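Local coordinates for yncA (Salmonella typhimurium, PDB 3DR6), which is a putative acetyltransferase of the GNAT family that probably transfers an acetyl group from acetyl-coenzyme A to an acceptor not yet identified, at residues L43-A48 and T66-F71; L52-L57 and C114-M119; G72-F77 and T83-V88; A121-Q126 and R132-L137; M145-V150 and W155-F160. All coordinates share one frame; numbering follows the deposited sequence.

Interaction 1: residues L43-A48 and T66-F71; sequences LAWYEA and TGYASF
Trp-45 carries this contact, laying the far rim of its six-membered ring against Tyr-68 and Ser-70, two residues of strand 66-71 whose side chains leave the same sheet face. Its CG stands anti to the backbone N (chi1 168°), which sends the indole outward from helix 43-48 and brings CZ2 to 3.7 Å from Ser-70 CB and CH2 to 3.8 Å from Tyr-68 CE2. The Trp-45 six-membered ring and the Tyr-68 ring meet obliquely, their planes at 75° and centroids 5.9 Å apart. The join is therefore apolar, carbon on carbon. Ser-70 offers its CB to the indole, while its OG is hydrogen-bonded to Arg-49 NH1 and Pro-55 O, so that the hydroxyl of this buried residue has polar partners beside the ring. Arg-42 adds a cation-pi contact to Trp-45 from within the helix. The arrangement is helix-on-sheet packing of the GNAT fold: helix 39-52 lies against strand 64-73 and also reaches neighbouring strand 56-61 through Trp-45 and Val-56, helix 14-27 meets Tyr-68 through Ile-17 and Tyr-21, and helix 99-113 packs on the other sheet face at Ala-69 and Phe-71.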
# COMPACT_ATOMS: atom_id res chain seq x y z
N LEU C 43 10.99 15.13 13.32
CA LEU C 43 10.17 15.63 14.43
C LEU C 43 8.70 15.66 14.03
O LEU C 43 7.85 15.17 14.76
CB LEU C 43 10.63 17.02 14.89
CG LEU C 43 11.64 17.06 16.04
CD1 LEU C 43 12.06 18.50 16.32
CD2 LEU C 43 11.07 16.42 17.30
N ALA C 44 8.44 16.21 12.84
CA ALA C 44 7.09 16.26 12.27
C ALA C 44 6.50 14.85 12.17
O ALA C 44 5.40 14.60 12.66
CB ALA C 44 7.10 16.94 10.89
N TRP C 45 7.27 13.94 11.57
CA TRP C 45 6.90 12.53 11.45
C TRP C 45 6.64 11.88 12.81
O TRP C 45 5.66 11.15 12.97
CB TRP C 45 7.99 11.76 10.68
CG TRP C 45 7.89 10.25 10.73
CD1 TRP C 45 7.13 9.44 9.92
CD2 TRP C 45 8.59 9.36 11.63
NE1 TRP C 45 7.31 8.12 10.26
CE2 TRP C 45 8.20 8.04 11.29
CE3 TRP C 45 9.50 9.56 12.68
CZ2 TRP C 45 8.69 6.91 11.98
CZ3 TRP C 45 10.00 8.43 13.36
CH2 TRP C 45 9.59 7.13 13.00
N TYR C 46 7.52 12.16 13.77
CA TYR C 46 7.40 11.65 15.14
C TYR C 46 6.10 12.11 15.80
O TYR C 46 5.36 11.30 16.37
CB TYR C 46 8.61 12.07 15.98
CG TYR C 46 8.43 11.85 17.47
CD1 TYR C 46 8.70 10.60 18.05
CD2 TYR C 46 8.00 12.89 18.30
CE1 TYR C 46 8.52 10.41 19.41
CE2 TYR C 46 7.83 12.70 19.65
CZ TYR C 46 8.08 11.46 20.20
OH TYR C 46 7.91 11.29 21.56
N GLU C 47 5.82 13.41 15.70
CA GLU C 47 4.59 13.98 16.26
C GLU C 47 3.34 13.37 15.64
O GLU C 47 2.40 13.01 16.34
CB GLU C 47 4.58 15.51 16.14
CG GLU C 47 5.65 16.21 17.01
CD GLU C 47 5.42 16.04 18.52
OE1 GLU C 47 4.25 15.84 18.93
OE2 GLU C 47 6.41 16.13 19.28
N ALA C 48 3.33 13.26 14.32
CA ALA C 48 2.23 12.61 13.63
C ALA C 48 1.98 11.20 14.17
O ALA C 48 0.82 10.82 14.40
CB ALA C 48 2.48 12.60 12.13
N THR C 66 21.15 3.29 18.70
CA THR C 66 21.74 2.31 17.77
C THR C 66 20.75 1.82 16.70
O THR C 66 21.13 1.09 15.75
CB THR C 66 22.26 1.09 18.55
OG1 THR C 66 21.20 0.59 19.37
CG2 THR C 66 23.46 1.46 19.45
N GLY C 67 19.48 2.19 16.86
CA GLY C 67 18.43 1.76 15.94
C GLY C 67 17.10 2.35 16.33
O GLY C 67 16.94 2.87 17.44
N TYR C 68 16.12 2.25 15.44
CA TYR C 68 14.78 2.67 15.77
C TYR C 68 13.74 1.85 15.01
O TYR C 68 14.06 1.20 13.99
CB TYR C 68 14.58 4.18 15.54
CG TYR C 68 14.32 4.62 14.10
CD1 TYR C 68 15.39 4.92 13.24
CD2 TYR C 68 13.02 4.76 13.62
CE1 TYR C 68 15.15 5.33 11.94
CE2 TYR C 68 12.78 5.18 12.31
CZ TYR C 68 13.84 5.46 11.48
OH TYR C 68 13.61 5.89 10.18
N ALA C 69 12.52 1.87 15.52
CA ALA C 69 11.42 1.10 14.93
C ALA C 69 10.10 1.85 15.12
O ALA C 69 9.90 2.55 16.12
CB ALA C 69 11.34 -0.28 15.55
N SER C 70 9.22 1.70 14.14
CA SER C 70 7.87 2.27 14.24
C SER C 70 6.94 1.44 13.37
O SER C 70 7.40 0.56 12.63
CB SER C 70 7.87 3.73 13.77
OG SER C 70 6.64 4.37 14.11
N PHE C 71 5.64 1.70 13.46
CA PHE C 71 4.73 1.24 12.41
C PHE C 71 3.75 2.33 12.06
O PHE C 71 3.49 3.26 12.87
CB PHE C 71 4.05 -0.10 12.76
CG PHE C 71 3.15 -0.05 13.98
CD1 PHE C 71 1.93 0.64 13.94
CD2 PHE C 71 3.50 -0.76 15.14
CE1 PHE C 71 1.07 0.65 15.06
CE2 PHE C 71 2.65 -0.75 16.28
CZ PHE C 71 1.43 -0.04 16.23

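Interaction 2: residues L52-L57 and C114-M119; sequences LGYPVL and CGKHVM
Tyr-54 and Lys-116 form a side-chain hydrogen bond between two helix-to-strand turns of the GNAT fold. Each turn opens with a Schellman motif, its glycine at positive phi: Gly-53 ends helix 39-52 ahead of strand 56-61, and Gly-115 ends helix 99-113 ahead of strand 118-124. The segments thus meet at the helix ends and diverge as they enter separate strands of the sheet. Lys-116 NZ donates to Tyr-54 OH at 3.0 Å. The lysine chain bends at chi2 (-46°) and is extended from there, which carries the ammonium across the phenol at about a right angle, with CE 3.7 Å from Tyr-54 CE1. Both polar ends have further partners: Tyr-54 OH is hydrogen-bonded to Asp-73 OD1, and Lys-116 NZ to Arg-81 O. The phenol oxygen, placed between an ammonium and a carboxylate, is probably polarised by both. Leu-52 CB sits over the centre of one face of the Tyr-54 ring, 3.9 Å above its plane, and the ring also meets that of Phe-71, the two planes at about 50°. Cys-114 supplies the remaining touch from the second turn. Its SG, anti to its own carbonyl carbon (chi1 -70°), reaches across and comes within 3.6 Å of Gly-53 O.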
# COMPACT_ATOMS: atom_id res chain seq x y z
N LEU C 52 -1.35 9.64 16.23
CA LEU C 52 -2.06 8.40 15.89
C LEU C 52 -2.06 7.38 17.03
O LEU C 52 -2.75 6.36 16.96
CB LEU C 52 -1.48 7.76 14.62
CG LEU C 52 -1.66 8.42 13.25
CD1 LEU C 52 -0.88 7.65 12.22
CD2 LEU C 52 -3.12 8.49 12.84
N GLY C 53 -1.28 7.64 18.08
CA GLY C 53 -1.06 6.66 19.15
C GLY C 53 -0.12 5.52 18.74
O GLY C 53 -0.10 4.46 19.37
N TYR C 54 0.66 5.72 17.67
CA TYR C 54 1.58 4.68 17.20
C TYR C 54 2.98 4.82 17.81
O TYR C 54 3.42 5.94 18.09
CB TYR C 54 1.65 4.63 15.68
CG TYR C 54 0.35 4.21 15.01
CD1 TYR C 54 -0.74 3.74 15.75
CD2 TYR C 54 0.23 4.27 13.62
CE1 TYR C 54 -1.94 3.37 15.12
CE2 TYR C 54 -0.96 3.90 12.98
CZ TYR C 54 -2.03 3.44 13.74
OH TYR C 54 -3.20 3.08 13.10
N PRO C 55 3.67 3.69 18.02
CA PRO C 55 4.92 3.74 18.77
C PRO C 55 6.10 4.15 17.90
O PRO C 55 6.16 3.82 16.70
CB PRO C 55 5.08 2.31 19.29
CG PRO C 55 4.47 1.45 18.14
CD PRO C 55 3.34 2.31 17.58
N VAL C 56 7.02 4.90 18.51
CA VAL C 56 8.35 5.09 17.95
C VAL C 56 9.30 4.59 19.04
O VAL C 56 9.30 5.13 20.16
CB VAL C 56 8.64 6.56 17.53
CG1 VAL C 56 10.04 6.68 16.91
CG2 VAL C 56 7.58 7.08 16.52
N LEU C 57 10.04 3.52 18.74
CA LEU C 57 10.98 2.91 19.70
C LEU C 57 12.41 3.23 19.28
O LEU C 57 12.70 3.37 18.09
CB LEU C 57 10.82 1.40 19.72
CG LEU C 57 9.42 0.84 20.03
CD1 LEU C 57 9.38 -0.65 19.75
CD2 LEU C 57 9.00 1.16 21.46
N CYS C 114 -2.37 -1.70 20.54
CA CYS C 114 -3.15 -0.82 19.68
C CYS C 114 -4.32 -1.60 19.03
O CYS C 114 -5.07 -1.03 18.22
CB CYS C 114 -2.25 -0.18 18.62
SG CYS C 114 -1.10 1.05 19.29
N GLY C 115 -4.47 -2.87 19.41
CA GLY C 115 -5.46 -3.77 18.81
C GLY C 115 -5.24 -4.17 17.36
O GLY C 115 -6.16 -4.66 16.71
N LYS C 116 -4.03 -3.98 16.84
CA LYS C 116 -3.79 -4.27 15.43
C LYS C 116 -3.87 -5.78 15.18
O LYS C 116 -3.46 -6.58 16.02
CB LYS C 116 -2.45 -3.72 14.94
CG LYS C 116 -2.33 -2.16 14.96
CD LYS C 116 -3.57 -1.49 14.38
CE LYS C 116 -3.44 0.04 14.39
NZ LYS C 116 -4.71 0.63 13.85
N HIS C 117 -4.42 -6.16 14.03
CA HIS C 117 -4.72 -7.58 13.74
C HIS C 117 -3.64 -8.28 12.90
O HIS C 117 -3.43 -9.51 13.03
CB HIS C 117 -6.10 -7.71 13.08
CG HIS C 117 -6.56 -9.12 12.85
ND1 HIS C 117 -6.76 -10.02 13.88
CD2 HIS C 117 -6.88 -9.79 11.71
CE1 HIS C 117 -7.18 -11.17 13.38
NE2 HIS C 117 -7.28 -11.05 12.08
N VAL C 118 -2.97 -7.52 12.03
CA VAL C 118 -1.89 -8.09 11.19
C VAL C 118 -0.75 -7.06 11.13
O VAL C 118 -1.05 -5.87 10.98
CB VAL C 118 -2.37 -8.37 9.71
CG1 VAL C 118 -1.20 -8.88 8.85
CG2 VAL C 118 -3.54 -9.38 9.70
N MSE C 119 0.52 -7.50 11.25
CA MSE C 119 1.69 -6.61 10.91
C MSE C 119 2.29 -7.14 9.62
O MSE C 119 2.51 -8.34 9.46
CB MSE C 119 2.81 -6.44 11.99
CG MSE C 119 3.91 -5.11 11.84
SE MSE C 119 5.12 -5.62 13.21
CE MSE C 119 3.73 -6.40 14.52

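Interaction 3: residues G72-F77 and T83-V88; sequences GDWRSF and TVEHSV
Gly-72 and Glu-85 face each other as an antiparallel hydrogen-bonded pair, the last such pair before the chain leaves strand 64-73. Three backbone bonds tie the segments: Glu-85 N to Gly-72 O at 2.8 Å, the return bond from Gly-72 N to Glu-85 O, and Trp-74 N to Thr-83 O, at 3.2 Å the longest. Asp-73 and Val-84, the next pair along, are non-hydrogen-bonded, and there the side chains diverge.

The side-chain packing centres on Trp-74. With chi1 at 179° the indole is turned away from the backbone N, and it lies alongside Thr-83, with CE3 3.6 Å from Thr-83 CG2. At its pyrrole edge, in the ring plane, Glu-85 OE1 comes to 3.1 Å from CD1; ring and carboxylate planes are 66° apart. Arg-75 CD covers part of one indole face.

Water and charge add further polar links. One water links Asp-73 OD1, which also bonds to Tyr-54 OH, with Thr-83 O, another joins Trp-74 O to Glu-85 OE1 (2.7 Å from the water), and a third accepts from Arg-75 N and lies 2.8 Å from Thr-83 O. Glu-85 OE2 forms a salt bridge with Arg-75 NH2 of the second subunit, a pairing made reciprocally, and Thr-83 OG1 is hydrogen-bonded to Val-148 O of that subunit.

This end of the beta hairpin lies mid-sheet: strand 118-124 flanks strand 83-90 on the side away from strand 64-73, Trp-74 leans on Val-120 and meets Phe-160 edge-to-face, and helix 99-113 covers His-86 and Val-88.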
# COMPACT_ATOMS: atom_id res chain seq x y z
N GLY C 72 3.21 2.20 10.86
CA GLY C 72 2.11 3.04 10.40
C GLY C 72 1.06 2.23 9.68
O GLY C 72 1.20 1.02 9.51
N ASP C 73 0.00 2.90 9.27
CA ASP C 73 -1.04 2.23 8.51
C ASP C 73 -0.46 1.70 7.22
O ASP C 73 0.36 2.36 6.57
CB ASP C 73 -2.19 3.18 8.22
CG ASP C 73 -2.86 3.68 9.48
OD1 ASP C 73 -2.97 2.91 10.46
OD2 ASP C 73 -3.27 4.86 9.50
N TRP C 74 -0.82 0.46 6.88
CA TRP C 74 -0.29 -0.20 5.69
C TRP C 74 -0.86 0.42 4.42
O TRP C 74 -0.13 0.66 3.44
CB TRP C 74 -0.62 -1.69 5.75
CG TRP C 74 -0.14 -2.46 4.54
CD1 TRP C 74 1.11 -2.42 3.97
CD2 TRP C 74 -0.88 -3.42 3.80
NE1 TRP C 74 1.18 -3.29 2.91
CE2 TRP C 74 -0.03 -3.92 2.78
CE3 TRP C 74 -2.19 -3.92 3.89
CZ2 TRP C 74 -0.45 -4.88 1.85
CZ3 TRP C 74 -2.61 -4.89 2.95
CH2 TRP C 74 -1.73 -5.36 1.96
N ARG C 75 -2.16 0.68 4.45
CA ARG C 75 -2.90 1.27 3.32
C ARG C 75 -3.88 2.34 3.84
O ARG C 75 -4.17 2.37 5.05
CB ARG C 75 -3.60 0.15 2.53
CG ARG C 75 -2.63 -0.68 1.69
CD ARG C 75 -3.21 -1.96 1.04
NE ARG C 75 -4.33 -1.75 0.12
CZ ARG C 75 -4.24 -1.42 -1.17
NH1 ARG C 75 -3.07 -1.21 -1.75
NH2 ARG C 75 -5.36 -1.28 -1.88
N SER C 76 -4.38 3.21 2.96
CA SER C 76 -5.20 4.37 3.38
C SER C 76 -6.65 4.05 3.73
O SER C 76 -7.27 4.72 4.60
CB SER C 76 -5.21 5.45 2.30
OG SER C 76 -3.89 5.75 1.91
N PHE C 77 -7.21 3.04 3.07
CA PHE C 77 -8.65 2.77 3.17
C PHE C 77 -9.09 2.21 4.53
O PHE C 77 -8.30 1.52 5.20
CB PHE C 77 -9.12 1.91 2.01
CG PHE C 77 -9.32 2.69 0.71
CD1 PHE C 77 -9.13 4.08 0.67
CD2 PHE C 77 -9.73 2.03 -0.45
CE1 PHE C 77 -9.34 4.80 -0.53
CE2 PHE C 77 -9.93 2.74 -1.64
CZ PHE C 77 -9.75 4.12 -1.68
N THR C 83 -4.44 -3.32 10.02
CA THR C 83 -3.21 -3.81 9.41
C THR C 83 -2.16 -2.68 9.37
O THR C 83 -2.41 -1.59 8.79
CB THR C 83 -3.46 -4.36 7.99
OG1 THR C 83 -4.43 -5.41 8.06
CG2 THR C 83 -2.15 -4.93 7.38
N VAL C 84 -1.03 -2.93 10.01
CA VAL C 84 0.04 -1.95 10.06
C VAL C 84 1.29 -2.50 9.37
O VAL C 84 1.47 -3.73 9.26
CB VAL C 84 0.38 -1.49 11.51
CG1 VAL C 84 -0.76 -0.58 12.08
CG2 VAL C 84 0.71 -2.71 12.44
N GLU C 85 2.13 -1.59 8.89
CA GLU C 85 3.39 -1.96 8.28
C GLU C 85 4.53 -1.34 9.09
O GLU C 85 4.52 -0.13 9.38
CB GLU C 85 3.45 -1.47 6.83
CG GLU C 85 4.80 -1.76 6.21
CD GLU C 85 4.88 -1.35 4.76
OE1 GLU C 85 3.84 -0.87 4.22
OE2 GLU C 85 5.99 -1.51 4.18
N HIS C 86 5.53 -2.17 9.41
CA HIS C 86 6.61 -1.75 10.33
C HIS C 86 7.77 -1.14 9.56
O HIS C 86 7.92 -1.39 8.38
CB HIS C 86 7.09 -2.92 11.24
CG HIS C 86 8.02 -3.91 10.58
ND1 HIS C 86 9.28 -3.58 10.15
CD2 HIS C 86 7.87 -5.23 10.33
CE1 HIS C 86 9.86 -4.65 9.62
NE2 HIS C 86 9.03 -5.67 9.74
N SER C 87 8.57 -0.35 10.25
CA SER C 87 9.85 0.06 9.74
C SER C 87 10.83 -0.08 10.89
O SER C 87 10.60 0.44 11.99
CB SER C 87 9.78 1.48 9.14
OG SER C 87 9.54 2.47 10.14
N VAL C 88 11.87 -0.88 10.66
CA VAL C 88 12.92 -1.10 11.65
C VAL C 88 14.26 -0.82 10.97
O VAL C 88 14.60 -1.48 9.96
CB VAL C 88 12.89 -2.56 12.18
CG1 VAL C 88 14.06 -2.83 13.09
CG2 VAL C 88 11.58 -2.85 12.89
O HOH W 1 -3.75 0.30 10.89
O HOH W 2 2.74 1.55 4.51
O HOH W 3 -3.62 0.20 7.04

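Interaction 4: residues A121-Q126 and R132-L137; sequences AGIESQ and RLHHSL
His-134 NE2 lies 3.3 Å from Ala-121 CB and is hydrogen-bonded to His-86 NE2, while ND1 is hydrogen-bonded to Ser-130 O one turn earlier in the helix. Both ring nitrogens of this buried imidazole are engaged, which fixes its rotation, and chi1 of -76° sets CG beside the backbone N, opposite the carbonyl carbon. The setting is the beta-alpha step in which strand 118-124 of the GNAT fold passes into helix 128-135, and the contact folds that helix back onto the strand. Ala-121 and Ile-123, alternate residues on one face of the strand, supply the apolar floor. Ile-123 comes from the direction opposite to His-134 and sets CD1 over one ring face as a CH-pi contact, 3.8 Å from the ring centroid and 22° off the normal. Leu-133 CD2 lies over the opposite face, 4.0 Å above the plane, so the imidazole is sandwiched between two methyl groups. Phe-139 meets the ring edge-to-face, and Leu-104 of helix 99-113 and Met-161 of strand 154-164 pack on His-134. Further on, Leu-137 N bonds to His-134 O, and Ser-136 OG turns back to donate to Leu-133 O at 2.7 Å.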
# COMPACT_ATOMS: atom_id res chain seq x y z
N ALA C 121 5.45 -6.78 6.81
CA ALA C 121 6.78 -6.33 6.50
C ALA C 121 6.94 -6.27 4.98
O ALA C 121 6.54 -7.19 4.28
CB ALA C 121 7.81 -7.31 7.11
N GLY C 122 7.50 -5.17 4.48
CA GLY C 122 7.85 -5.04 3.05
C GLY C 122 9.36 -5.19 2.98
O GLY C 122 10.10 -4.43 3.62
N ILE C 123 9.82 -6.21 2.26
CA ILE C 123 11.21 -6.61 2.27
C ILE C 123 11.67 -6.77 0.82
O ILE C 123 10.96 -7.36 -0.01
CB ILE C 123 11.39 -7.98 3.04
CG1 ILE C 123 10.82 -7.93 4.46
CG2 ILE C 123 12.86 -8.41 3.06
CD1 ILE C 123 10.70 -9.33 5.12
N GLU C 124 12.84 -6.20 0.47
CA GLU C 124 13.40 -6.48 -0.87
C GLU C 124 13.59 -7.99 -0.99
O GLU C 124 14.13 -8.61 -0.09
CB GLU C 124 14.72 -5.77 -1.09
CG GLU C 124 15.07 -5.77 -2.59
CD GLU C 124 16.52 -5.61 -2.86
OE1 GLU C 124 17.31 -5.49 -1.90
OE2 GLU C 124 16.86 -5.58 -4.07
N SER C 125 13.14 -8.59 -2.10
CA SER C 125 13.00 -10.04 -2.17
C SER C 125 14.32 -10.80 -2.01
O SER C 125 14.33 -11.97 -1.58
CB SER C 125 12.31 -10.46 -3.45
OG SER C 125 11.00 -9.89 -3.55
N GLN C 126 15.42 -10.11 -2.33
CA GLN C 126 16.74 -10.72 -2.29
C GLN C 126 17.40 -10.68 -0.89
O GLN C 126 18.46 -11.33 -0.66
CB GLN C 126 17.61 -10.11 -3.41
CG GLN C 126 17.12 -10.50 -4.87
CD GLN C 126 15.83 -9.74 -5.38
OE1 GLN C 126 15.29 -8.82 -4.72
NE2 GLN C 126 15.35 -10.12 -6.58
N ARG C 132 14.75 -14.45 6.93
CA ARG C 132 15.04 -15.37 8.05
C ARG C 132 14.64 -14.80 9.41
O ARG C 132 14.03 -15.50 10.24
CB ARG C 132 16.55 -15.72 8.02
CG ARG C 132 17.06 -16.71 9.06
CD ARG C 132 18.57 -17.01 8.82
NE ARG C 132 18.94 -16.88 7.40
CZ ARG C 132 19.84 -16.03 6.89
NH1 ARG C 132 20.05 -15.99 5.58
NH2 ARG C 132 20.55 -15.23 7.69
N LEU C 133 14.97 -13.53 9.62
CA LEU C 133 14.67 -12.84 10.86
C LEU C 133 13.16 -12.82 11.05
O LEU C 133 12.64 -13.10 12.12
CB LEU C 133 15.22 -11.41 10.82
CG LEU C 133 15.01 -10.47 12.01
CD1 LEU C 133 16.07 -9.38 12.06
CD2 LEU C 133 13.60 -9.85 12.03
N HIS C 134 12.43 -12.48 9.99
CA HIS C 134 10.98 -12.46 10.09
C HIS C 134 10.34 -13.84 10.32
O HIS C 134 9.42 -13.96 11.12
CB HIS C 134 10.40 -11.75 8.85
CG HIS C 134 10.53 -10.26 8.91
ND1 HIS C 134 11.67 -9.59 8.50
CD2 HIS C 134 9.66 -9.31 9.31
CE1 HIS C 134 11.51 -8.30 8.68
NE2 HIS C 134 10.29 -8.09 9.15
N HIS C 135 10.82 -14.87 9.62
CA HIS C 135 10.35 -16.24 9.86
C HIS C 135 10.52 -16.64 11.33
O HIS C 135 9.65 -17.32 11.91
CB HIS C 135 11.13 -17.25 9.01
CG HIS C 135 10.62 -17.39 7.60
ND1 HIS C 135 9.28 -17.52 7.29
CD2 HIS C 135 11.30 -17.47 6.43
CE1 HIS C 135 9.15 -17.64 5.97
NE2 HIS C 135 10.36 -17.63 5.43
N SER C 136 11.62 -16.19 11.93
CA SER C 136 11.94 -16.53 13.32
C SER C 136 10.99 -15.88 14.32
O SER C 136 10.98 -16.25 15.51
CB SER C 136 13.40 -16.17 13.68
OG SER C 136 13.54 -14.81 14.04
N LEU C 137 10.21 -14.89 13.85
CA LEU C 137 9.18 -14.25 14.66
C LEU C 137 7.77 -14.66 14.24
O LEU C 137 6.77 -14.06 14.68
CB LEU C 137 9.35 -12.72 14.63
CG LEU C 137 10.35 -12.06 15.58
CD1 LEU C 137 10.73 -10.65 15.08
CD2 LEU C 137 9.83 -11.99 17.01

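Interaction 5: residues M145-V150 and W155-F160; sequences MPQVGV and WLDLTF
Met-145 and Leu-158 make an antiparallel hydrogen-bonded pair (Leu-158 N to Met-145 O 2.9 Å), as do Gly-149 and Leu-156 (Leu-156 N to Gly-149 O 2.7 Å), but a type II turn from Met-145 to Val-148 interposes and shifts the register by two. Inside the turn Gln-147, at positive phi, gives its N-H to Asp-157 OD1 at 2.9 Å, from the anti side of the carboxylate and tilted out of its plane; the other oxygen, OD2, is hydrogen-bonded to Gln-126 NE2. Val-148 and Gly-149 then both face Leu-156, a classic beta bulge in the hairpin of strands 140-151 and 154-164, 140-151 being one of the two outermost strands of the sheet within the chain.

Val-148 CG2 presses on Leu-158 CB at 3.5 Å, tighter than usual for two carbons. Selenomethionine Met-145, bent at its last torsion (chi3 74°), sets SE 4.0 Å from Phe-160 CE1, an oblique Met-aromatic contact, and Leu-158 CD2 covers one face of the same ring. At the hairpin's other end Val-150 runs alongside the Trp-155 indole, its CB 3.8 Å from CE3, while Gly-149 O meets the ring edge in plane. Gln-147 crosses Trp-155 at about a right angle with amide and indole planes only 10° apart, OE1 lying 3.4 Å from CD1. Both serve the dimer: Gln-147 OE1 is hydrogen-bonded to His-117 NE2 of the second subunit, Trp-155 stacks on that same His-117, and its NE1 is hydrogen-bonded to His-168 O of that subunit.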
# COMPACT_ATOMS: atom_id res chain seq x y z
N MSE C 145 6.47 -9.84 -5.49
CA MSE C 145 5.97 -8.91 -6.50
C MSE C 145 7.11 -8.34 -7.30
O MSE C 145 7.80 -7.43 -6.83
CB MSE C 145 5.17 -7.81 -5.80
CG MSE C 145 3.98 -8.41 -5.00
SE MSE C 145 2.80 -7.13 -4.15
CE MSE C 145 1.88 -6.49 -5.72
N PRO C 146 7.36 -8.90 -8.49
CA PRO C 146 8.54 -8.42 -9.26
C PRO C 146 8.42 -7.00 -9.85
O PRO C 146 7.34 -6.58 -10.33
CB PRO C 146 8.71 -9.45 -10.39
CG PRO C 146 7.60 -10.44 -10.26
CD PRO C 146 6.63 -10.00 -9.15
N GLN C 147 9.52 -6.27 -9.78
CA GLN C 147 9.69 -4.97 -10.46
C GLN C 147 8.70 -3.85 -10.07
O GLN C 147 8.46 -2.93 -10.86
CB GLN C 147 9.76 -5.14 -12.00
CG GLN C 147 10.86 -6.13 -12.42
CD GLN C 147 11.22 -6.13 -13.90
OE1 GLN C 147 11.00 -5.16 -14.64
NE2 GLN C 147 11.83 -7.23 -14.34
N VAL C 148 8.15 -3.95 -8.85
CA VAL C 148 7.19 -2.96 -8.35
C VAL C 148 7.92 -1.72 -7.79
O VAL C 148 7.34 -0.64 -7.65
CB VAL C 148 6.16 -3.56 -7.32
CG1 VAL C 148 5.19 -4.53 -8.01
CG2 VAL C 148 6.87 -4.27 -6.13
N GLY C 149 9.21 -1.89 -7.49
CA GLY C 149 10.01 -0.79 -6.97
C GLY C 149 11.16 -0.40 -7.89
O GLY C 149 11.50 -1.13 -8.83
N VAL C 150 11.79 0.73 -7.60
CA VAL C 150 12.94 1.16 -8.41
C VAL C 150 13.91 1.93 -7.51
O VAL C 150 13.48 2.77 -6.73
CB VAL C 150 12.52 1.98 -9.68
CG1 VAL C 150 11.84 3.34 -9.32
CG2 VAL C 150 13.70 2.19 -10.62
N TRP C 155 15.17 -2.16 -11.40
CA TRP C 155 13.84 -2.53 -10.88
C TRP C 155 14.03 -3.43 -9.69
O TRP C 155 14.94 -4.29 -9.69
CB TRP C 155 13.00 -3.25 -11.94
CG TRP C 155 12.72 -2.38 -13.16
CD1 TRP C 155 13.18 -2.59 -14.42
CD2 TRP C 155 11.92 -1.19 -13.20
NE1 TRP C 155 12.71 -1.60 -15.25
CE2 TRP C 155 11.94 -0.72 -14.53
CE3 TRP C 155 11.19 -0.47 -12.22
CZ2 TRP C 155 11.24 0.45 -14.94
CZ3 TRP C 155 10.49 0.70 -12.63
CH2 TRP C 155 10.53 1.14 -13.97
N LEU C 156 13.22 -3.22 -8.66
CA LEU C 156 13.30 -3.98 -7.41
C LEU C 156 12.07 -4.85 -7.22
O LEU C 156 10.94 -4.44 -7.56
CB LEU C 156 13.42 -3.02 -6.21
CG LEU C 156 14.57 -2.02 -6.20
CD1 LEU C 156 14.48 -1.16 -4.93
CD2 LEU C 156 15.93 -2.74 -6.27
N ASP C 157 12.30 -6.05 -6.65
CA ASP C 157 11.23 -6.99 -6.32
C ASP C 157 10.87 -6.85 -4.84
O ASP C 157 11.76 -6.65 -3.98
CB ASP C 157 11.64 -8.44 -6.61
CG ASP C 157 12.10 -8.65 -8.06
OD1 ASP C 157 11.80 -7.83 -8.96
OD2 ASP C 157 12.79 -9.67 -8.28
N LEU C 158 9.57 -6.93 -4.56
CA LEU C 158 9.08 -6.76 -3.18
C LEU C 158 8.50 -8.06 -2.65
O LEU C 158 7.67 -8.70 -3.32
CB LEU C 158 7.98 -5.69 -3.15
CG LEU C 158 7.32 -5.42 -1.78
CD1 LEU C 158 8.36 -4.90 -0.81
CD2 LEU C 158 6.21 -4.39 -1.91
N THR C 159 8.91 -8.42 -1.45
CA THR C 159 8.28 -9.50 -0.71
C THR C 159 7.45 -8.87 0.41
O THR C 159 7.92 -7.97 1.11
CB THR C 159 9.36 -10.46 -0.15
OG1 THR C 159 10.02 -11.10 -1.25
CG2 THR C 159 8.76 -11.53 0.76
N PHE C 160 6.19 -9.30 0.55
CA PHE C 160 5.49 -9.01 1.79
C PHE C 160 5.51 -10.24 2.66
O PHE C 160 5.29 -11.36 2.19
CB PHE C 160 4.03 -8.59 1.61
CG PHE C 160 3.83 -7.18 1.14
CD1 PHE C 160 3.02 -6.96 0.03
CD2 PHE C 160 4.40 -6.08 1.83
CE1 PHE C 160 2.77 -5.62 -0.43
CE2 PHE C 160 4.15 -4.77 1.38
CZ PHE C 160 3.33 -4.54 0.24

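How the interactions relate
Interactions 1, 3, 4 and 5 are mainly buried, whereas interaction 2 is partly exposed at the helix ends. Interactions 1 and 3 share strand 64-73, the first taking a helix on its face and the second a strand at its edge; 2 and 4 share strand 118-124. Chemistry follows place. Interactions 1 and 4 set a helix on the sheet through aromatic and apolar groups, 3 and 5 are hairpins held by backbone bonds, and 2 rests on one polar side-chain bridge. Interactions 2, 3 and 5 also touch the second subunit, which neither 1 nor 4 does. Interaction 5 lies farthest out, its centre about 25 Å from those of interactions 1 and 2.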